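Local structure of mevalonate 3-kinase (Thermoplasma acidophilum, 4RKS) at residues S24-Y30 with A331-E337; R66-Y72 with S114-F120; I79-G83 with L123-S127; V96-Y100 with D149-L154. The protein catalyses the ATP-dependent phosphorylation of (R)-mevalonate to mevalonate 3-phosphate, a step of an alternative mevalonate pathway to isoprenoids found in extreme acidophiles. One frame throughout, in Å; residues are numbered along the deposited sequence.

Contact 1 of 4, residues S24-Y30 with A331-E337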
loop_
_atom_site.group_PDB
_atom_site.type_symbol
_atom_site.label_atom_id
_atom_site.label_comp_id
_atom_site.label_asym_id
_atom_site.label_seq_id
_atom_site.Cartn_x
_atom_site.Cartn_y
_atom_site.Cartn_z
ATOM N N SER A 24 10.802 -17.936 17.536
ATOM C CA SER A 24 10.439 -16.733 16.803
ATOM C C SER A 24 10.514 -16.907 15.293
ATOM O O SER A 24 11.145 -17.835 14.788
ATOM C CB SER A 24 11.353 -15.579 17.203
ATOM O OG SER A 24 12.618 -15.734 16.578
ATOM N N ILE A 25 9.877 -15.997 14.571
ATOM C CA ILE A 25 10.025 -15.955 13.121
ATOM C C ILE A 25 10.023 -14.505 12.664
ATOM O O ILE A 25 9.307 -13.677 13.212
ATOM C CB ILE A 25 8.909 -16.753 12.381
ATOM C CG1 ILE A 25 9.219 -16.844 10.884
ATOM C CG2 ILE A 25 7.531 -16.141 12.615
ATOM C CD1 ILE A 25 8.327 -17.814 10.119
ATOM N N GLY A 26 10.852 -14.198 11.674
ATOM C CA GLY A 26 10.897 -12.870 11.107
ATOM C C GLY A 26 10.340 -12.814 9.699
ATOM O O GLY A 26 10.303 -13.823 8.987
ATOM N N SER A 27 9.907 -11.632 9.289
ATOM C CA SER A 27 9.384 -11.449 7.932
ATOM C C SER A 27 9.614 -10.020 7.468
ATOM O O SER A 27 10.001 -9.173 8.263
ATOM C CB SER A 27 7.899 -11.800 7.873
ATOM O OG SER A 27 7.166 -11.020 8.800
ATOM N N THR A 28 9.362 -9.762 6.186
ATOM C CA THR A 28 9.606 -8.456 5.558
ATOM C C THR A 28 8.525 -8.184 4.494
ATOM O O THR A 28 8.203 -9.069 3.726
ATOM C CB THR A 28 11.021 -8.408 4.888
ATOM O OG1 THR A 28 12.035 -8.592 5.884
ATOM C CG2 THR A 28 11.271 -7.067 4.137
ATOM N N ALA A 29 7.961 -6.981 4.449
ATOM C CA ALA A 29 7.118 -6.599 3.305
ATOM C C ALA A 29 7.440 -5.169 2.870
ATOM O O ALA A 29 8.164 -4.440 3.577
ATOM C CB ALA A 29 5.640 -6.748 3.641
ATOM N N TYR A 30 6.897 -4.767 1.719
ATOM C CA TYR A 30 7.182 -3.466 1.108
ATOM C C TYR A 30 5.934 -2.599 1.058
ATOM O O TYR A 30 4.833 -3.120 0.882
ATOM C CB TYR A 30 7.774 -3.676 -0.308
ATOM C CG TYR A 30 8.997 -4.538 -0.207
ATOM C CD1 TYR A 30 10.183 -4.012 0.294
ATOM C CD2 TYR A 30 8.952 -5.890 -0.518
ATOM C CE1 TYR A 30 11.298 -4.792 0.437
ATOM C CE2 TYR A 30 10.071 -6.695 -0.369
ATOM C CZ TYR A 30 11.242 -6.130 0.112
ATOM O OH TYR A 30 12.362 -6.893 0.279
ATOM N N ALA A 331 5.359 -9.954 0.270
ATOM C CA ALA A 331 5.955 -10.161 1.592
ATOM C C ALA A 331 6.682 -11.495 1.661
ATOM O O ALA A 331 6.329 -12.430 0.938
ATOM C CB ALA A 331 4.871 -10.094 2.667
ATOM N N TRP A 332 7.693 -11.608 2.522
ATOM C CA TRP A 332 8.438 -12.873 2.586
ATOM C C TRP A 332 8.951 -13.173 3.986
ATOM O O TRP A 332 9.110 -12.282 4.804
ATOM C CB TRP A 332 9.601 -12.876 1.574
ATOM C CG TRP A 332 10.544 -11.688 1.673
ATOM C CD1 TRP A 332 10.365 -10.450 1.125
ATOM C CD2 TRP A 332 11.818 -11.658 2.326
ATOM N NE1 TRP A 332 11.452 -9.643 1.409
ATOM C CE2 TRP A 332 12.358 -10.369 2.138
ATOM C CE3 TRP A 332 12.559 -12.604 3.045
ATOM C CZ2 TRP A 332 13.597 -9.990 2.664
ATOM C CZ3 TRP A 332 13.790 -12.235 3.552
ATOM C CH2 TRP A 332 14.296 -10.934 3.364
ATOM N N HIS A 333 9.208 -14.439 4.271
ATOM C CA HIS A 333 9.601 -14.796 5.625
ATOM C C HIS A 333 11.017 -15.356 5.708
ATOM O O HIS A 333 11.599 -15.812 4.710
ATOM C CB HIS A 333 8.600 -15.808 6.214
ATOM C CG HIS A 333 8.767 -17.197 5.686
ATOM N ND1 HIS A 333 9.587 -18.131 6.284
ATOM C CD2 HIS A 333 8.220 -17.814 4.612
ATOM C CE1 HIS A 333 9.548 -19.256 5.595
ATOM N NE2 HIS A 333 8.731 -19.089 4.570
ATOM N N ARG A 334 11.572 -15.317 6.914
ATOM C CA ARG A 334 12.843 -15.979 7.204
ATOM C C ARG A 334 12.577 -17.310 7.898
ATOM O O ARG A 334 11.489 -17.526 8.436
ATOM C CB ARG A 334 13.724 -15.089 8.081
ATOM C CG ARG A 334 14.078 -13.766 7.433
ATOM C CD ARG A 334 14.635 -12.801 8.462
ATOM N NE ARG A 334 14.864 -11.476 7.900
ATOM C CZ ARG A 334 15.907 -11.165 7.135
ATOM N NH1 ARG A 334 16.809 -12.091 6.835
ATOM N NH2 ARG A 334 16.043 -9.934 6.667
ATOM N N ARG A 335 13.552 -18.209 7.864
ATOM C CA ARG A 335 13.449 -19.459 8.611
ATOM C C ARG A 335 13.283 -19.150 10.102
ATOM O O ARG A 335 13.989 -18.294 10.634
ATOM C CB ARG A 335 14.684 -20.336 8.383
ATOM C CG ARG A 335 14.918 -20.735 6.918
ATOM C CD ARG A 335 16.166 -21.604 6.723
ATOM N NE ARG A 335 17.411 -20.834 6.800
ATOM C CZ ARG A 335 17.937 -20.141 5.790
ATOM N NH1 ARG A 335 19.071 -19.476 5.961
ATOM N NH2 ARG A 335 17.328 -20.106 4.608
ATOM N N PRO A 336 12.341 -19.834 10.772
ATOM C CA PRO A 336 12.086 -19.675 12.211
ATOM C C PRO A 336 13.353 -19.939 13.024
ATOM O O PRO A 336 14.175 -20.745 12.589
ATOM C CB PRO A 336 11.024 -20.739 12.513
ATOM C CG PRO A 336 10.442 -21.095 11.204
ATOM C CD PRO A 336 11.481 -20.857 10.161
ATOM N N GLU A 337 13.517 -19.254 14.158
ATOM C CA GLU A 337 14.676 -19.433 15.025
ATOM C C GLU A 337 14.321 -20.324 16.214
ATOM O O GLU A 337 13.258 -20.167 16.815
ATOM C CB GLU A 337 15.204 -18.077 15.518
ATOM C CG GLU A 337 16.109 -17.392 14.520
ATOM C CD GLU A 337 16.561 -16.009 14.950
ATOM O OE1 GLU A 337 16.214 -15.547 16.074
ATOM O OE2 GLU A 337 17.268 -15.370 14.139
HETATM O O HOH W 1 14.525 -15.793 18.360
HETATM O O HOH W 2 13.417 -15.938 11.520
HETATM O O HOH W 3 14.577 -7.783 5.592
#
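The methyls of Ala29 and Ala331 meet at 3.6 Å from CB to CB, small side chains that let two backbones run close. On the opposite face Thr28 lies alongside Trp332, its CB over the five-membered ring in a CH-pi contact, 4.0 Å from the centroid. Trp332 can lie back against the threonine because its CG sits between the backbone N and the carbonyl carbon (chi1 53°). The Tyr30 and Trp332 rings meet rim to rim, and the indole NE1 donates to Tyr30 OH at 3.1 Å, close to the indole plane. A phenylalanine in place of Tyr30 would probably leave that indole N-H without its acceptor. The C-terminal residues thus add a short antiparallel edge strand to strand 24-34 of this GHMP kinase; Thr28 and Trp332 form the hydrogen-bonded pair, and Arg334 N donates to Gly26 O at 2.9 Å. Further along, Ile25 CD1 rests 4.1 Å from Pro336 CG, a ring without an N-H to offer the strand. At the polar end Glu337 N donates to Ser24 O at 2.8 Å. Ser24 OG is hydrogen-bonded to Arg70, and one water links it to Glu337 OE1, donating to that carboxylate at 2.9 Å.

Contact 2 of 4, residues R66-Y72 with S114-F120; sequences RSETRIY and SYSSQNF
Arg66 lays its guanidinium flat on the ring of Phe120, centres 4.0 Å apart and planes only 12° from parallel, a cation-pi stack on one face of an antiparallel strand pair. Strands 66-73 and 113-120 are neighbours in the sheet of the N-terminal domain of this GHMP kinase, and four hydrogen-bonded pairs, from Arg66 with Phe120 to Tyr72 with Ser114, join the segments. Arginine suits the stack because its planar cation can cover a ring and still use its N-H groups in its own plane: NE and NH2 both reach Glu68 OE2, NE at 2.8 Å in a salt bridge. Both nitrogens grip that one oxygen side-on, from the same side of the carboxylate plane, which helps fix the rotation of the guanidinium, while Ser64 O accepts from NH1.

At the far end of this face the small Ser114 lets Tyr72 fold across it. A chi1 of 56° turns the Tyr72 side chain across the main chain and brings its ring over Ser114 CB, 3.8 Å from the ring centroid. Ser114 OG meanwhile is hydrogen-bonded to Asp74.

The other face, turned to helix 128-141, carries Thr69 against the edge of the Tyr115 ring, with OG1 3.5 Å from CE1; that hydroxyl is hydrogen-bonded to Ser133. The segment 114-120 holds ATP-binding residues from Tyr115 to Asn119. Among them Asn119 has its amide oriented at both ends: ND2 donates to Leu123 O, and OD1 accepts from Ser67 OG at 2.6 Å.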
loop_
_atom_site.group_PDB
_atom_site.type_symbol
_atom_site.label_atom_id
_atom_site.label_comp_id
_atom_site.label_asym_id
_atom_site.label_seq_id
_atom_site.Cartn_x
_atom_site.Cartn_y
_atom_site.Cartn_z
ATOM N N ARG A 66 11.236 -0.620 3.533
ATOM C CA ARG A 66 10.626 -1.888 3.926
ATOM C C ARG A 66 10.107 -1.866 5.359
ATOM O O ARG A 66 10.473 -0.978 6.143
ATOM C CB ARG A 66 11.637 -3.011 3.804
ATOM C CG ARG A 66 12.720 -2.932 4.876
ATOM C CD ARG A 66 13.964 -3.662 4.419
ATOM N NE ARG A 66 14.927 -3.877 5.489
ATOM C CZ ARG A 66 15.829 -2.983 5.890
ATOM N NH1 ARG A 66 15.891 -1.784 5.324
ATOM N NH2 ARG A 66 16.676 -3.295 6.865
ATOM N N SER A 67 9.271 -2.858 5.691
ATOM C CA SER A 67 8.899 -3.135 7.075
ATOM C C SER A 67 9.376 -4.531 7.510
ATOM O O SER A 67 9.088 -5.527 6.842
ATOM C CB SER A 67 7.390 -3.010 7.252
ATOM O OG SER A 67 7.043 -3.095 8.624
ATOM N N GLU A 68 10.117 -4.595 8.618
ATOM C CA GLU A 68 10.587 -5.878 9.173
ATOM C C GLU A 68 9.869 -6.246 10.475
ATOM O O GLU A 68 9.719 -5.427 11.385
ATOM C CB GLU A 68 12.087 -5.858 9.421
ATOM C CG GLU A 68 12.928 -5.619 8.170
ATOM C CD GLU A 68 14.413 -5.742 8.455
ATOM O OE1 GLU A 68 14.800 -5.725 9.651
ATOM O OE2 GLU A 68 15.187 -5.854 7.484
ATOM N N THR A 69 9.456 -7.501 10.551
ATOM C CA THR A 69 8.589 -7.988 11.611
ATOM C C THR A 69 9.218 -9.162 12.330
ATOM O O THR A 69 9.883 -9.983 11.709
ATOM C CB THR A 69 7.226 -8.412 11.037
ATOM O OG1 THR A 69 6.463 -7.244 10.776
ATOM C CG2 THR A 69 6.449 -9.315 12.004
ATOM N N ARG A 70 9.001 -9.235 13.641
ATOM C CA ARG A 70 9.406 -10.382 14.445
ATOM C C ARG A 70 8.215 -10.797 15.326
ATOM O O ARG A 70 7.695 -9.999 16.123
ATOM C CB ARG A 70 10.647 -10.030 15.282
ATOM C CG ARG A 70 11.065 -11.030 16.355
ATOM C CD ARG A 70 11.746 -12.265 15.802
ATOM N NE ARG A 70 12.745 -11.950 14.789
ATOM C CZ ARG A 70 13.411 -12.861 14.080
ATOM N NH1 ARG A 70 13.204 -14.167 14.283
ATOM N NH2 ARG A 70 14.286 -12.465 13.165
ATOM N N ILE A 71 7.760 -12.030 15.153
ATOM C CA ILE A 71 6.708 -12.594 16.013
ATOM C C ILE A 71 7.321 -13.716 16.821
ATOM O O ILE A 71 7.966 -14.608 16.266
ATOM C CB ILE A 71 5.507 -13.090 15.206
ATOM C CG1 ILE A 71 4.785 -11.892 14.590
ATOM C CG2 ILE A 71 4.543 -13.910 16.098
ATOM C CD1 ILE A 71 3.827 -12.246 13.477
ATOM N N TYR A 72 7.164 -13.653 18.141
ATOM C CA TYR A 72 7.902 -14.568 19.003
ATOM C C TYR A 72 7.088 -14.996 20.212
ATOM O O TYR A 72 6.245 -14.244 20.708
ATOM C CB TYR A 72 9.228 -13.922 19.450
ATOM C CG TYR A 72 9.064 -12.574 20.142
ATOM C CD1 TYR A 72 8.846 -11.413 19.406
ATOM C CD2 TYR A 72 9.115 -12.469 21.522
ATOM C CE1 TYR A 72 8.705 -10.178 20.034
ATOM C CE2 TYR A 72 8.970 -11.244 22.162
ATOM C CZ TYR A 72 8.768 -10.104 21.409
ATOM O OH TYR A 72 8.621 -8.888 22.037
ATOM N N SER A 114 4.233 -12.207 20.850
ATOM C CA SER A 114 4.396 -10.759 20.770
ATOM C C SER A 114 4.817 -10.349 19.349
ATOM O O SER A 114 5.309 -11.166 18.574
ATOM C CB SER A 114 5.422 -10.264 21.806
ATOM O OG SER A 114 4.871 -10.248 23.112
ATOM N N TYR A 115 4.596 -9.080 19.022
ATOM C CA TYR A 115 4.848 -8.549 17.682
ATOM C C TYR A 115 5.770 -7.337 17.780
ATOM O O TYR A 115 5.497 -6.408 18.521
ATOM C CB TYR A 115 3.518 -8.172 17.000
ATOM C CG TYR A 115 3.601 -7.282 15.754
ATOM C CD1 TYR A 115 4.289 -7.680 14.611
ATOM C CD2 TYR A 115 2.951 -6.055 15.724
ATOM C CE1 TYR A 115 4.336 -6.858 13.480
ATOM C CE2 TYR A 115 2.987 -5.241 14.606
ATOM C CZ TYR A 115 3.677 -5.638 13.494
ATOM O OH TYR A 115 3.693 -4.804 12.402
ATOM N N SER A 116 6.850 -7.357 17.016
ATOM C CA SER A 116 7.804 -6.265 16.995
ATOM C C SER A 116 8.036 -5.850 15.544
ATOM O O SER A 116 8.361 -6.676 14.676
ATOM C CB SER A 116 9.120 -6.659 17.672
ATOM O OG SER A 116 10.058 -5.594 17.608
ATOM N N SER A 117 7.816 -4.565 15.300
ATOM C CA SER A 117 7.910 -3.960 13.980
ATOM C C SER A 117 9.072 -2.958 13.905
ATOM O O SER A 117 9.239 -2.139 14.819
ATOM C CB SER A 117 6.592 -3.246 13.659
ATOM O OG SER A 117 6.698 -2.550 12.435
ATOM N N GLN A 118 9.869 -3.032 12.835
ATOM C CA GLN A 118 10.854 -1.994 12.509
ATOM C C GLN A 118 10.656 -1.545 11.063
ATOM O O GLN A 118 10.861 -2.329 10.134
ATOM C CB GLN A 118 12.291 -2.493 12.732
ATOM C CG GLN A 118 12.537 -3.017 14.171
ATOM C CD GLN A 118 14.008 -3.266 14.503
ATOM O OE1 GLN A 118 14.902 -2.672 13.904
ATOM N NE2 GLN A 118 14.258 -4.140 15.475
ATOM N N ASN A 119 10.230 -0.295 10.890
ATOM C CA ASN A 119 10.058 0.318 9.575
ATOM C C ASN A 119 11.273 1.138 9.130
ATOM O O ASN A 119 11.874 1.856 9.930
ATOM C CB ASN A 119 8.825 1.219 9.571
ATOM C CG ASN A 119 7.541 0.434 9.682
ATOM O OD1 ASN A 119 7.564 -0.791 9.798
ATOM N ND2 ASN A 119 6.410 1.136 9.656
ATOM N N PHE A 120 11.617 1.037 7.849
ATOM C CA PHE A 120 12.765 1.760 7.298
ATOM C C PHE A 120 12.353 2.535 6.062
ATOM O O PHE A 120 11.870 1.947 5.108
ATOM C CB PHE A 120 13.894 0.791 6.942
ATOM C CG PHE A 120 14.317 -0.088 8.078
ATOM C CD1 PHE A 120 13.600 -1.237 8.392
ATOM C CD2 PHE A 120 15.432 0.231 8.841
ATOM C CE1 PHE A 120 13.980 -2.046 9.449
ATOM C CE2 PHE A 120 15.819 -0.580 9.892
ATOM C CZ PHE A 120 15.086 -1.724 10.198
#

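Contact 3 of 4, residues I79-G83 with L123-S127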
loop_
_atom_site.group_PDB
_atom_site.type_symbol
_atom_site.label_atom_id
_atom_site.label_comp_id
_atom_site.label_asym_id
_atom_site.label_seq_id
_atom_site.Cartn_x
_atom_site.Cartn_y
_atom_site.Cartn_z
ATOM N N ILE A 79 3.085 -5.437 21.831
ATOM C CA ILE A 79 3.149 -4.898 20.476
ATOM C C ILE A 79 4.123 -3.736 20.494
ATOM O O ILE A 79 3.964 -2.819 21.294
ATOM C CB ILE A 79 1.782 -4.390 19.983
ATOM C CG1 ILE A 79 0.703 -5.460 20.163
ATOM C CG2 ILE A 79 1.887 -3.888 18.549
ATOM C CD1 ILE A 79 1.015 -6.734 19.477
ATOM N N TYR A 80 5.124 -3.772 19.624
ATOM C CA TYR A 80 6.117 -2.700 19.542
ATOM C C TYR A 80 6.220 -2.142 18.125
ATOM O O TYR A 80 6.330 -2.905 17.167
ATOM C CB TYR A 80 7.512 -3.188 19.972
ATOM C CG TYR A 80 7.631 -3.616 21.416
ATOM C CD1 TYR A 80 7.756 -2.676 22.432
ATOM C CD2 TYR A 80 7.646 -4.964 21.763
ATOM C CE1 TYR A 80 7.863 -3.069 23.767
ATOM C CE2 TYR A 80 7.748 -5.366 23.087
ATOM C CZ TYR A 80 7.851 -4.416 24.086
ATOM O OH TYR A 80 7.983 -4.806 25.398
ATOM N N PHE A 81 6.226 -0.811 18.015
ATOM C CA PHE A 81 6.448 -0.116 16.749
ATOM C C PHE A 81 7.714 0.726 16.827
ATOM O O PHE A 81 7.757 1.722 17.544
ATOM C CB PHE A 81 5.229 0.754 16.402
ATOM C CG PHE A 81 3.994 -0.049 16.069
ATOM C CD1 PHE A 81 3.941 -0.816 14.911
ATOM C CD2 PHE A 81 2.897 -0.045 16.911
ATOM C CE1 PHE A 81 2.801 -1.569 14.596
ATOM C CE2 PHE A 81 1.759 -0.797 16.608
ATOM C CZ PHE A 81 1.715 -1.555 15.446
ATOM N N ASN A 82 8.740 0.301 16.093
ATOM C CA ASN A 82 10.085 0.869 16.184
ATOM C C ASN A 82 10.572 1.047 17.621
ATOM O O ASN A 82 11.179 2.057 17.961
ATOM C CB ASN A 82 10.152 2.204 15.451
ATOM C CG ASN A 82 10.280 2.035 13.946
ATOM O OD1 ASN A 82 9.831 1.035 13.378
ATOM N ND2 ASN A 82 10.902 3.013 13.295
ATOM N N GLY A 83 10.307 0.057 18.462
ATOM C CA GLY A 83 10.793 0.083 19.826
ATOM C C GLY A 83 9.838 0.760 20.798
ATOM O O GLY A 83 10.086 0.762 22.001
ATOM N N LEU A 123 7.295 5.808 7.813
ATOM C CA LEU A 123 7.039 6.231 9.196
ATOM C C LEU A 123 6.790 5.046 10.144
ATOM O O LEU A 123 6.134 4.072 9.783
ATOM C CB LEU A 123 5.850 7.200 9.245
ATOM N N SER A 124 7.345 5.136 11.350
ATOM C CA SER A 124 7.123 4.138 12.400
ATOM C C SER A 124 5.630 3.879 12.629
ATOM O O SER A 124 4.826 4.812 12.603
ATOM C CB SER A 124 7.784 4.601 13.704
ATOM O OG SER A 124 7.512 3.714 14.770
ATOM N N GLY A 125 5.256 2.617 12.836
ATOM C CA GLY A 125 3.867 2.274 13.116
ATOM C C GLY A 125 3.238 1.268 12.162
ATOM O O GLY A 125 3.934 0.609 11.387
ATOM N N SER A 126 1.914 1.141 12.230
ATOM C CA SER A 126 1.166 0.241 11.348
ATOM C C SER A 126 1.128 0.754 9.915
ATOM O O SER A 126 1.103 1.967 9.694
ATOM C CB SER A 126 -0.261 0.062 11.860
ATOM O OG SER A 126 -0.409 -1.184 12.501
ATOM N N SER A 127 1.115 -0.172 8.952
ATOM C CA SER A 127 1.028 0.157 7.525
ATOM C C SER A 127 0.574 -1.066 6.737
ATOM O O SER A 127 0.427 -2.151 7.310
ATOM C CB SER A 127 2.379 0.649 6.997
ATOM O OG SER A 127 3.334 -0.404 6.993
HETATM O O HOH W 4 7.056 0.196 13.043
#
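Strand 79-81 ends at Phe81, the chain turns at Asn82 with positive phi (46°), and the loop 123-127 passes beside this turn, Phe81 and Gly125 lying 5.1 Å apart from CA to CA. Phe81 lays its ring along the loop backbone: CD1 comes to 3.5 Å from Gly125 C, and one ring face is met by Ser126 N, which is 3.7 Å from CE1. Its CG points anti to the carbonyl carbon (chi1 -68°), carrying the ring along the loop as far as Ser126, whose OG is 3.6 Å from CZ. Glycine suits position 125, since at its backbone angles a CB would collide with the preceding carbonyl oxygen. With an alanine in place of Phe81, a gap is likely to open beside Gly125 and Ser126, leaving this part of the loop freer to shift. Asn82 packs beside Ser124, its CB 3.1 Å from Ser124 OG. The Asn82 amide oxygen has two tasks: OD1 accepts from the backbone N of Asn119 and from a water at 2.9 Å, which in turn accepts from Gly125 N at 3.0 Å. Ser124 to Ser127 bind ATP, so the contact joins the end of strand 79-81, between strands 113-120 and 84-86, to the glycine- and serine-rich phosphate-binding loop characteristic of GHMP kinases. Strand 113-120 runs parallel to strand 79-81 and leads into this loop, which continues into helix 128-141, where Ser127 is the N-cap, its OG accepting from Gly130 N.

Contact 4 of 4, residues V96-Y100 with D149-L154; sequences VLDRY and DVENDL
Tyr100 and Asp153 both place CG anti to the carbonyl carbon (chi1 -68° and -60°), and each side chain leaves its backbone toward the other segment, so that the phenol and the carboxylate meet between two helices. Tyr100 OH donates to Asp153 OD2 in a very short bond of 2.5 Å. The oxygen lies at the ring edge, near its plane, whereas the carboxylate plane is turned 73° from the ring. Tyrosine suits this place because its ring can be buried while the hydroxyl reaches the polar side of the other helix. Val150, one turn before Asp153, supports the end of the phenol, with CG2 3.6 Å from Tyr100 OH. Arg99 bends at chi2 and passes the same carboxylate: NE is 4.0 Å from Asp153 OD2, too far for a salt bridge and with no N-H directed at it, but its charge would probably help stabilise the anion. Deeper in, branched aliphatic residues close the gap, Val96 CG2 lying 3.5 Å from Asp153 O and Val96 CG1 4.3 Å from Leu154 CD2. The contact joins the C-terminal end of helix 92-99 to helix 147-154; Val96 and Tyr100 also pack on Ile138 of helix 128-141, and Leu154 touches Ala161 of helix 161-166.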
loop_
_atom_site.group_PDB
_atom_site.type_symbol
_atom_site.label_atom_id
_atom_site.label_comp_id
_atom_site.label_asym_id
_atom_site.label_seq_id
_atom_site.Cartn_x
_atom_site.Cartn_y
_atom_site.Cartn_z
ATOM N N VAL A 96 -5.636 -10.438 15.043
ATOM C CA VAL A 96 -4.995 -11.332 14.074
ATOM C C VAL A 96 -4.213 -12.418 14.784
ATOM O O VAL A 96 -4.289 -13.602 14.433
ATOM C CB VAL A 96 -4.040 -10.568 13.135
ATOM C CG1 VAL A 96 -3.297 -11.538 12.235
ATOM C CG2 VAL A 96 -4.796 -9.535 12.322
ATOM N N LEU A 97 -3.432 -12.019 15.777
ATOM C CA LEU A 97 -2.640 -12.993 16.496
ATOM C C LEU A 97 -3.541 -14.045 17.167
ATOM O O LEU A 97 -3.218 -15.228 17.136
ATOM C CB LEU A 97 -1.740 -12.302 17.515
ATOM C CG LEU A 97 -0.764 -11.297 16.864
ATOM C CD1 LEU A 97 0.214 -10.782 17.890
ATOM C CD2 LEU A 97 -0.034 -11.919 15.670
ATOM N N ASP A 98 -4.668 -13.625 17.743
ATOM C CA ASP A 98 -5.574 -14.575 18.403
ATOM C C ASP A 98 -6.212 -15.545 17.411
ATOM O O ASP A 98 -6.342 -16.742 17.706
ATOM C CB ASP A 98 -6.684 -13.850 19.178
ATOM C CG ASP A 98 -6.162 -13.104 20.394
ATOM O OD1 ASP A 98 -5.091 -13.482 20.917
ATOM O OD2 ASP A 98 -6.830 -12.139 20.828
ATOM N N ARG A 99 -6.612 -15.032 16.249
ATOM C CA ARG A 99 -7.239 -15.863 15.211
ATOM C C ARG A 99 -6.354 -17.037 14.769
ATOM O O ARG A 99 -6.861 -18.113 14.446
ATOM C CB ARG A 99 -7.617 -14.996 14.006
ATOM C CG ARG A 99 -7.972 -15.753 12.725
ATOM C CD ARG A 99 -9.218 -16.630 12.864
ATOM N NE ARG A 99 -9.641 -17.187 11.576
ATOM C CZ ARG A 99 -9.241 -18.361 11.083
ATOM N NH1 ARG A 99 -9.688 -18.768 9.902
ATOM N NH2 ARG A 99 -8.402 -19.133 11.763
ATOM N N TYR A 100 -5.037 -16.846 14.773
ATOM C CA TYR A 100 -4.122 -17.901 14.336
ATOM C C TYR A 100 -3.368 -18.517 15.511
ATOM O O TYR A 100 -2.215 -18.939 15.377
ATOM C CB TYR A 100 -3.147 -17.346 13.273
ATOM C CG TYR A 100 -3.907 -17.030 11.998
ATOM C CD1 TYR A 100 -4.131 -18.019 11.047
ATOM C CD2 TYR A 100 -4.473 -15.770 11.790
ATOM C CE1 TYR A 100 -4.848 -17.758 9.903
ATOM C CE2 TYR A 100 -5.196 -15.497 10.645
ATOM C CZ TYR A 100 -5.378 -16.499 9.703
ATOM O OH TYR A 100 -6.092 -16.254 8.554
ATOM N N ASP A 149 -7.317 -16.056 2.202
ATOM C CA ASP A 149 -8.029 -16.130 3.487
ATOM C C ASP A 149 -7.312 -15.326 4.567
ATOM O O ASP A 149 -7.951 -14.588 5.309
ATOM C CB ASP A 149 -8.171 -17.579 3.981
ATOM C CG ASP A 149 -9.273 -18.350 3.268
ATOM O OD1 ASP A 149 -10.214 -17.718 2.746
ATOM O OD2 ASP A 149 -9.203 -19.598 3.246
ATOM N N VAL A 150 -5.998 -15.500 4.675
ATOM C CA VAL A 150 -5.216 -14.753 5.677
ATOM C C VAL A 150 -5.387 -13.245 5.442
ATOM O O VAL A 150 -5.572 -12.464 6.391
ATOM C CB VAL A 150 -3.701 -15.127 5.646
ATOM C CG1 VAL A 150 -2.871 -14.174 6.527
ATOM C CG2 VAL A 150 -3.487 -16.546 6.085
ATOM N N GLU A 151 -5.378 -12.853 4.170
ATOM C CA GLU A 151 -5.570 -11.459 3.788
ATOM C C GLU A 151 -6.828 -10.840 4.398
ATOM O O GLU A 151 -6.799 -9.692 4.825
ATOM C CB GLU A 151 -5.653 -11.311 2.272
ATOM C CG GLU A 151 -5.733 -9.845 1.838
ATOM C CD GLU A 151 -5.923 -9.684 0.337
ATOM O OE1 GLU A 151 -5.384 -10.511 -0.424
ATOM O OE2 GLU A 151 -6.623 -8.739 -0.081
ATOM N N ASN A 152 -7.927 -11.591 4.421
ATOM C CA ASN A 152 -9.184 -11.086 4.996
ATOM C C ASN A 152 -8.987 -10.627 6.438
ATOM O O ASN A 152 -9.486 -9.573 6.830
ATOM C CB ASN A 152 -10.286 -12.154 4.929
ATOM C CG ASN A 152 -10.810 -12.375 3.516
ATOM O OD1 ASN A 152 -10.915 -11.440 2.728
ATOM N ND2 ASN A 152 -11.151 -13.622 3.195
ATOM N N ASP A 153 -8.228 -11.410 7.208
ATOM C CA ASP A 153 -7.894 -11.073 8.590
ATOM C C ASP A 153 -6.913 -9.897 8.704
ATOM O O ASP A 153 -6.977 -9.125 9.667
ATOM C CB ASP A 153 -7.309 -12.292 9.315
ATOM C CG ASP A 153 -8.279 -13.483 9.350
ATOM O OD1 ASP A 153 -9.467 -13.277 9.672
ATOM O OD2 ASP A 153 -7.851 -14.619 9.039
ATOM N N LEU A 154 -6.020 -9.749 7.725
ATOM C CA LEU A 154 -5.010 -8.698 7.793
ATOM C C LEU A 154 -5.582 -7.295 7.585
ATOM O O LEU A 154 -4.935 -6.312 7.932
ATOM C CB LEU A 154 -3.906 -8.926 6.759
ATOM C CG LEU A 154 -3.106 -10.225 6.838
ATOM C CD1 LEU A 154 -2.078 -10.251 5.706
ATOM C CD2 LEU A 154 -2.447 -10.417 8.204
#

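Overall arrangement
From the N terminus, strand 24-34 comes first, and its partner in contact 1 is the C terminus, closing a loop of 300 residues with the other three contacts nested inside. Strand 66-73 follows, pairing with 24-34 on one side and, in contact 2, with 113-120 on the other, closing a loop of 41 residues. Contact 3 starts at strand 79-81, beside 113-120, and closes on the ATP-binding loop after it. Contact 4 closes a loop of 48 residues between helices 92-99 and 147-154. Contacts 2, 3 and 4 cross one another. Contacts 1 to 3 follow one another across the sheet, whereas contact 4 ties helices together, its centre about 16 Å from those of contacts 1 and 2.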